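Local coordinates for 450aa long hypothetical fmu protein (Pyrococcus horikoshii, PDB 2YXL), which probably binds RNA and methylates carbon 5 of a cytosine, with S-adenosyl-L-methionine as methyl donor, in the manner of the RsmB/NOP family, at residues A319-P323 with E370-S374; I326-D332 with R377-P381. All coordinates share one frame; numbering follows the deposited sequence.

Interaction 1. Residues A319-P323 with E370-S374. With SFG (sinefungin), chain B.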
loop_
_atom_site.group_PDB
_atom_site.type_symbol
_atom_site.label_atom_id
_atom_site.label_comp_id
_atom_site.label_asym_id
_atom_site.label_seq_id
_atom_site.Cartn_x
_atom_site.Cartn_y
_atom_site.Cartn_z
ATOM N N ALA A 319 18.753 -11.306 0.369
ATOM C CA ALA A 319 19.586 -10.104 0.388
ATOM C C ALA A 319 20.539 -10.043 1.584
ATOM O O ALA A 319 21.373 -9.138 1.668
ATOM C CB ALA A 319 18.724 -8.854 0.318
ATOM N N ARG A 320 20.412 -10.999 2.504
ATOM C CA ARG A 320 21.409 -11.171 3.564
ATOM C C ARG A 320 22.692 -11.768 2.982
ATOM O O ARG A 320 23.788 -11.521 3.490
ATOM C CB ARG A 320 20.871 -12.024 4.715
ATOM C CG ARG A 320 19.913 -11.284 5.642
ATOM C CD ARG A 320 18.483 -11.754 5.462
ATOM N NE ARG A 320 18.207 -12.939 6.271
ATOM C CZ ARG A 320 17.181 -13.767 6.087
ATOM N NH1 ARG A 320 16.311 -13.568 5.107
ATOM N NH2 ARG A 320 17.030 -14.811 6.887
ATOM N N LYS A 321 22.534 -12.556 1.918
ATOM C CA LYS A 321 23.641 -12.936 1.041
ATOM C C LYS A 321 23.954 -11.725 0.161
ATOM O O LYS A 321 23.090 -10.868 -0.043
ATOM C CB LYS A 321 23.269 -14.147 0.181
ATOM C CG LYS A 321 22.751 -15.348 0.966
ATOM C CD LYS A 321 22.242 -16.440 0.035
ATOM C CE LYS A 321 21.301 -17.398 0.755
ATOM N NZ LYS A 321 21.978 -18.186 1.823
ATOM N N ALA A 322 25.174 -11.668 -0.375
ATOM C CA ALA A 322 25.728 -10.446 -0.978
ATOM C C ALA A 322 25.947 -9.426 0.138
ATOM O O ALA A 322 24.992 -8.779 0.580
ATOM C CB ALA A 322 24.824 -9.886 -2.076
ATOM N N PRO A 323 27.204 -9.273 0.607
ATOM C CA PRO A 323 28.502 -9.783 0.127
ATOM C C PRO A 323 28.574 -11.272 -0.220
ATOM O O PRO A 323 27.681 -12.042 0.134
ATOM C CB PRO A 323 29.443 -9.476 1.295
ATOM C CG PRO A 323 28.853 -8.290 1.930
ATOM C CD PRO A 323 27.371 -8.476 1.838
ATOM N N GLU A 370 19.411 -7.199 9.940
ATOM C CA GLU A 370 20.315 -8.122 9.240
ATOM C C GLU A 370 20.462 -7.802 7.748
ATOM O O GLU A 370 21.469 -8.151 7.131
ATOM C CB GLU A 370 19.952 -9.599 9.490
ATOM C CG GLU A 370 18.581 -10.043 8.994
ATOM C CD GLU A 370 18.126 -11.361 9.607
ATOM O OE1 GLU A 370 18.508 -11.657 10.760
ATOM O OE2 GLU A 370 17.373 -12.099 8.934
ATOM N N LEU A 371 19.466 -7.127 7.181
ATOM C CA LEU A 371 19.608 -6.554 5.842
ATOM C C LEU A 371 20.499 -5.313 5.909
ATOM O O LEU A 371 21.310 -5.068 5.011
ATOM C CB LEU A 371 18.243 -6.214 5.237
ATOM C CG LEU A 371 17.294 -7.364 4.883
ATOM C CD1 LEU A 371 15.923 -6.814 4.520
ATOM C CD2 LEU A 371 17.837 -8.230 3.755
ATOM N N LEU A 372 20.351 -4.558 6.997
ATOM C CA LEU A 372 21.136 -3.352 7.258
ATOM C C LEU A 372 22.621 -3.669 7.420
ATOM O O LEU A 372 23.474 -2.926 6.923
ATOM C CB LEU A 372 20.595 -2.647 8.507
ATOM C CG LEU A 372 20.635 -1.125 8.665
ATOM C CD1 LEU A 372 20.333 -0.384 7.365
ATOM C CD2 LEU A 372 19.660 -0.712 9.764
ATOM N N GLU A 373 22.918 -4.772 8.110
ATOM C CA GLU A 373 24.291 -5.257 8.261
ATOM C C GLU A 373 24.835 -5.756 6.923
ATOM O O GLU A 373 26.020 -5.587 6.624
ATOM C CB GLU A 373 24.370 -6.370 9.315
ATOM C CG GLU A 373 25.796 -6.714 9.757
ATOM C CD GLU A 373 25.895 -8.025 10.527
ATOM O OE1 GLU A 373 24.895 -8.443 11.150
ATOM O OE2 GLU A 373 26.989 -8.636 10.515
ATOM N N SER A 374 23.962 -6.374 6.130
ATOM C CA SER A 374 24.306 -6.810 4.780
ATOM C C SER A 374 24.544 -5.608 3.858
ATOM O O SER A 374 25.417 -5.653 2.987
ATOM C CB SER A 374 23.210 -7.717 4.212
ATOM O OG SER A 374 23.637 -8.325 2.952
HETATM N N SFG B . 11.551 -1.095 -2.960
HETATM C CA SFG B . 10.346 -1.696 -3.559
HETATM C C SFG B . 9.679 -0.696 -4.526
HETATM O O SFG B . 8.952 -1.167 -5.426
HETATM O OXT SFG B . 9.919 0.518 -4.357
HETATM C CB SFG B . 9.372 -2.151 -2.455
HETATM C CG SFG B . 9.981 -3.284 -1.608
HETATM C CD SFG B . 9.010 -3.830 -0.549
HETATM N NE SFG B . 8.700 -2.757 0.406
HETATM C "C5'" SFG B . 9.614 -5.002 0.255
HETATM C "C4'" SFG B . 10.188 -6.151 -0.612
HETATM O "O4'" SFG B . 11.236 -6.762 0.177
HETATM C "C3'" SFG B . 9.187 -7.282 -0.909
HETATM O "O3'" SFG B . 9.052 -7.419 -2.330
HETATM C "C2'" SFG B . 9.833 -8.536 -0.301
HETATM O "O2'" SFG B . 9.668 -9.674 -1.157
HETATM C "C1'" SFG B . 11.303 -8.132 -0.262
HETATM N N9 SFG B . 12.137 -8.894 0.713
HETATM C C8 SFG B . 11.815 -9.198 1.973
HETATM N N7 SFG B . 12.814 -9.874 2.541
HETATM C C5 SFG B . 13.781 -10.004 1.638
HETATM C C6 SFG B . 15.039 -10.602 1.649
HETATM N N6 SFG B . 15.492 -11.215 2.741
HETATM N N1 SFG B . 15.793 -10.553 0.536
HETATM C C2 SFG B . 15.352 -9.946 -0.559
HETATM N N3 SFG B . 14.158 -9.367 -0.600
HETATM C C4 SFG B . 13.354 -9.378 0.477
#

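Interaction 2. Residues I326-D332 with R377-P381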
loop_
_atom_site.group_PDB
_atom_site.type_symbol
_atom_site.label_atom_id
_atom_site.label_comp_id
_atom_site.label_asym_id
_atom_site.label_seq_id
_atom_site.Cartn_x
_atom_site.Cartn_y
_atom_site.Cartn_z
ATOM N N ILE A 326 27.815 -10.656 -5.022
ATOM C CA ILE A 326 28.218 -9.607 -5.960
ATOM C C ILE A 326 29.542 -8.957 -5.550
ATOM O O ILE A 326 30.179 -8.268 -6.351
ATOM C CB ILE A 326 27.118 -8.523 -6.127
ATOM C CG1 ILE A 326 26.715 -7.935 -4.768
ATOM C CG2 ILE A 326 25.908 -9.102 -6.864
ATOM C CD1 ILE A 326 26.010 -6.593 -4.854
ATOM N N GLY A 327 29.948 -9.184 -4.302
ATOM C CA GLY A 327 31.206 -8.656 -3.782
ATOM C C GLY A 327 31.057 -7.963 -2.442
ATOM O O GLY A 327 29.938 -7.728 -1.979
ATOM N N GLU A 328 32.190 -7.638 -1.822
ATOM C CA GLU A 328 32.210 -6.935 -0.541
ATOM C C GLU A 328 31.902 -5.448 -0.752
ATOM O O GLU A 328 30.748 -5.085 -0.972
ATOM C CB GLU A 328 33.556 -7.136 0.167
ATOM C CG GLU A 328 33.506 -6.976 1.687
ATOM C CD GLU A 328 33.035 -8.229 2.412
ATOM O OE1 GLU A 328 32.395 -8.092 3.476
ATOM O OE2 GLU A 328 33.304 -9.352 1.929
ATOM N N GLU A 329 32.926 -4.598 -0.701
ATOM C CA GLU A 329 32.751 -3.155 -0.882
ATOM C C GLU A 329 32.705 -2.797 -2.368
ATOM O O GLU A 329 33.669 -2.263 -2.923
ATOM C CB GLU A 329 33.861 -2.380 -0.163
ATOM C CG GLU A 329 33.854 -2.524 1.356
ATOM C CD GLU A 329 34.989 -1.771 2.032
ATOM O OE1 GLU A 329 34.754 -1.189 3.111
ATOM O OE2 GLU A 329 36.116 -1.759 1.491
ATOM N N VAL A 330 31.570 -3.087 -3.003
ATOM C CA VAL A 330 31.438 -2.962 -4.455
ATOM C C VAL A 330 30.402 -1.914 -4.895
ATOM O O VAL A 330 30.331 -1.567 -6.076
ATOM C CB VAL A 330 31.150 -4.351 -5.111
ATOM C CG1 VAL A 330 29.667 -4.720 -5.010
ATOM C CG2 VAL A 330 31.630 -4.387 -6.561
ATOM N N ALA A 331 29.615 -1.406 -3.949
ATOM C CA ALA A 331 28.528 -0.479 -4.275
ATOM C C ALA A 331 28.848 0.976 -3.943
ATOM O O ALA A 331 29.185 1.303 -2.802
ATOM C CB ALA A 331 27.236 -0.911 -3.590
ATOM N N ASP A 332 28.737 1.838 -4.956
ATOM C CA ASP A 332 28.880 3.285 -4.789
ATOM C C ASP A 332 27.805 3.821 -3.858
ATOM O O ASP A 332 28.064 4.695 -3.034
ATOM C CB ASP A 332 28.792 3.999 -6.140
ATOM C CG ASP A 332 30.078 3.910 -6.932
ATOM O OD1 ASP A 332 30.017 3.493 -8.107
ATOM O OD2 ASP A 332 31.146 4.257 -6.386
ATOM N N ARG A 377 28.121 -3.655 4.574
ATOM C CA ARG A 377 29.307 -4.307 4.027
ATOM C C ARG A 377 29.408 -4.198 2.499
ATOM O O ARG A 377 30.453 -4.506 1.923
ATOM C CB ARG A 377 29.365 -5.767 4.494
ATOM C CG ARG A 377 29.695 -5.921 5.980
ATOM C CD ARG A 377 29.155 -7.215 6.587
ATOM N NE ARG A 377 29.847 -8.410 6.101
ATOM C CZ ARG A 377 29.244 -9.470 5.567
ATOM N NH1 ARG A 377 27.921 -9.509 5.451
ATOM N NH2 ARG A 377 29.967 -10.503 5.154
ATOM N N LEU A 378 28.330 -3.747 1.857
ATOM C CA LEU A 378 28.313 -3.534 0.406
ATOM C C LEU A 378 28.818 -2.146 0.000
ATOM O O LEU A 378 29.265 -1.946 -1.132
ATOM C CB LEU A 378 26.909 -3.760 -0.165
ATOM C CG LEU A 378 26.337 -5.178 -0.231
ATOM C CD1 LEU A 378 24.858 -5.111 -0.563
ATOM C CD2 LEU A 378 27.066 -6.040 -1.247
ATOM N N VAL A 379 28.750 -1.201 0.935
ATOM C CA VAL A 379 29.083 0.200 0.674
ATOM C C VAL A 379 30.592 0.431 0.582
ATOM O O VAL A 379 31.351 -0.035 1.432
ATOM C CB VAL A 379 28.491 1.133 1.767
ATOM C CG1 VAL A 379 28.619 2.591 1.363
ATOM C CG2 VAL A 379 27.034 0.803 2.030
ATOM N N LYS A 380 31.009 1.151 -0.461
ATOM C CA LYS A 380 32.391 1.611 -0.615
ATOM C C LYS A 380 32.719 2.665 0.450
ATOM O O LYS A 380 31.811 3.331 0.950
ATOM C CB LYS A 380 32.601 2.210 -2.010
ATOM C CG LYS A 380 32.497 1.221 -3.156
ATOM C CD LYS A 380 32.701 1.918 -4.489
ATOM C CE LYS A 380 32.509 0.962 -5.653
ATOM N NZ LYS A 380 32.810 1.610 -6.960
ATOM N N PRO A 381 34.012 2.813 0.810
ATOM C CA PRO A 381 34.432 3.846 1.769
ATOM C C PRO A 381 33.810 5.228 1.519
ATOM O O PRO A 381 33.341 5.867 2.462
ATOM C CB PRO A 381 35.947 3.891 1.582
ATOM C CG PRO A 381 36.301 2.503 1.201
ATOM C CD PRO A 381 35.159 1.996 0.362
#

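Interaction 1. Residues A319-P323 with E370-S374
S374 turns its hydroxyl from helix 361-376 into the bend of the loop 319-323, the tightly packed part of this contact. Its OG, held anti to the backbone N (chi1 -171°), lies among carbonyl oxygens: A319 O is 2.7 Å from S374 OG. A322 O is 2.8 Å from the same S374 OG. Serine suits the place, being short enough to enter the bend and polar enough to meet backbone oxygens. Beside it P323, which follows a cis peptide bond, rests its CD on S374 O, and A319 CB meets L371 CD2 at 3.6 Å, methyl against methyl, at the inner, apolar side of the contact. The outer side is looser and charged. R320, bent at chi2 and chi3, brings NE to within 2.9 Å of E370 OE2 in a salt bridge; the carboxylate oxygen lies over one face of the guanidinium, and the two planes are 20° apart. NH1 also pairs with D318, so two acids share the arginine. With an alanine at the E370 position of the helix, R320 is likely to lose the counter-charge over that face and be freer to swing about D318. The ligand adjoins the same residues: A319 N donates to N1 of sinefungin at 3.1 Å (N-H...N angle 148°), while sinefungin N6 lies at the edge of the R320 guanidinium. The amide thus reads an acceptor nitrogen of the adenine ring, consistent with recognition of the same base in S-adenosyl-L-methionine.

Interaction 2. Residues I326-D332 with R377-P381
The parallel pairing of strands 331-337 and 383-389 in the Rossmann-like methyltransferase sheet has its entrance here, where A331 bridges V379 just ahead of the second strand. L378 O receives A331 N at 2.9 Å, with an N-H...O angle of 155°, and a weak bond from V330 N as well. K380 N then donates to A331 O at 3.0 Å, so A331 is gripped through both its N-H and its carbonyl. Alanine suits a buried bridge position, its one methyl lying beside the L378 backbone. Before the bridge the chain makes an inverse gamma turn centred on E329, and L378 CA approaches E328 O at 3.2 Å in a CA-H...O contact. In the fold, segment 377-381 is the link by which helix 361-376 returns to the sheet, part of the right-handed beta-alpha-beta crossover usual in class I methyltransferases. L378 fills the inner side: its CD2 meets I326 CD1 at 3.8 Å, the two side chains crossing at about a right angle, and I326 continues inward onto V264, Y288 and F290. At G327 the backbone angles (phi 131°) would drive a side chain against the preceding carbonyl. The solvent side is charged. K380, fully extended beyond CG, runs its methylenes past A331 O and V330 O until NZ reaches D332 OD2 at 3.2 Å, from above the carboxylate plane; D332 OD1 is taken by the backbone N of T262. E328 OE1 and R377 NE, 3.7 Å apart, form a long salt bridge of charges alone, whereas the carboxylate of E329 pairs with K448 (OE1 to NZ).

In the fold
Interactions 1 and 2 tie the same chain regions together at successive points: the run from 319 to 332 lies against helix 361-376 and then against the residues that follow it. Interaction 1 is the more buried and lies beside the cofactor pocket; it depends on side-chain polarity and charge next to the ligand. Interaction 2 is partly buried, farther from the chain's centre, and relies on backbone hydrogen bonds about one parallel bridge, with charged side chains round its margin. The two meet where P323 packs on R377 and L378, the proline residue meeting the CB of R377 and a methyl of L378, which joins the helix-loop contact to the strand entrance.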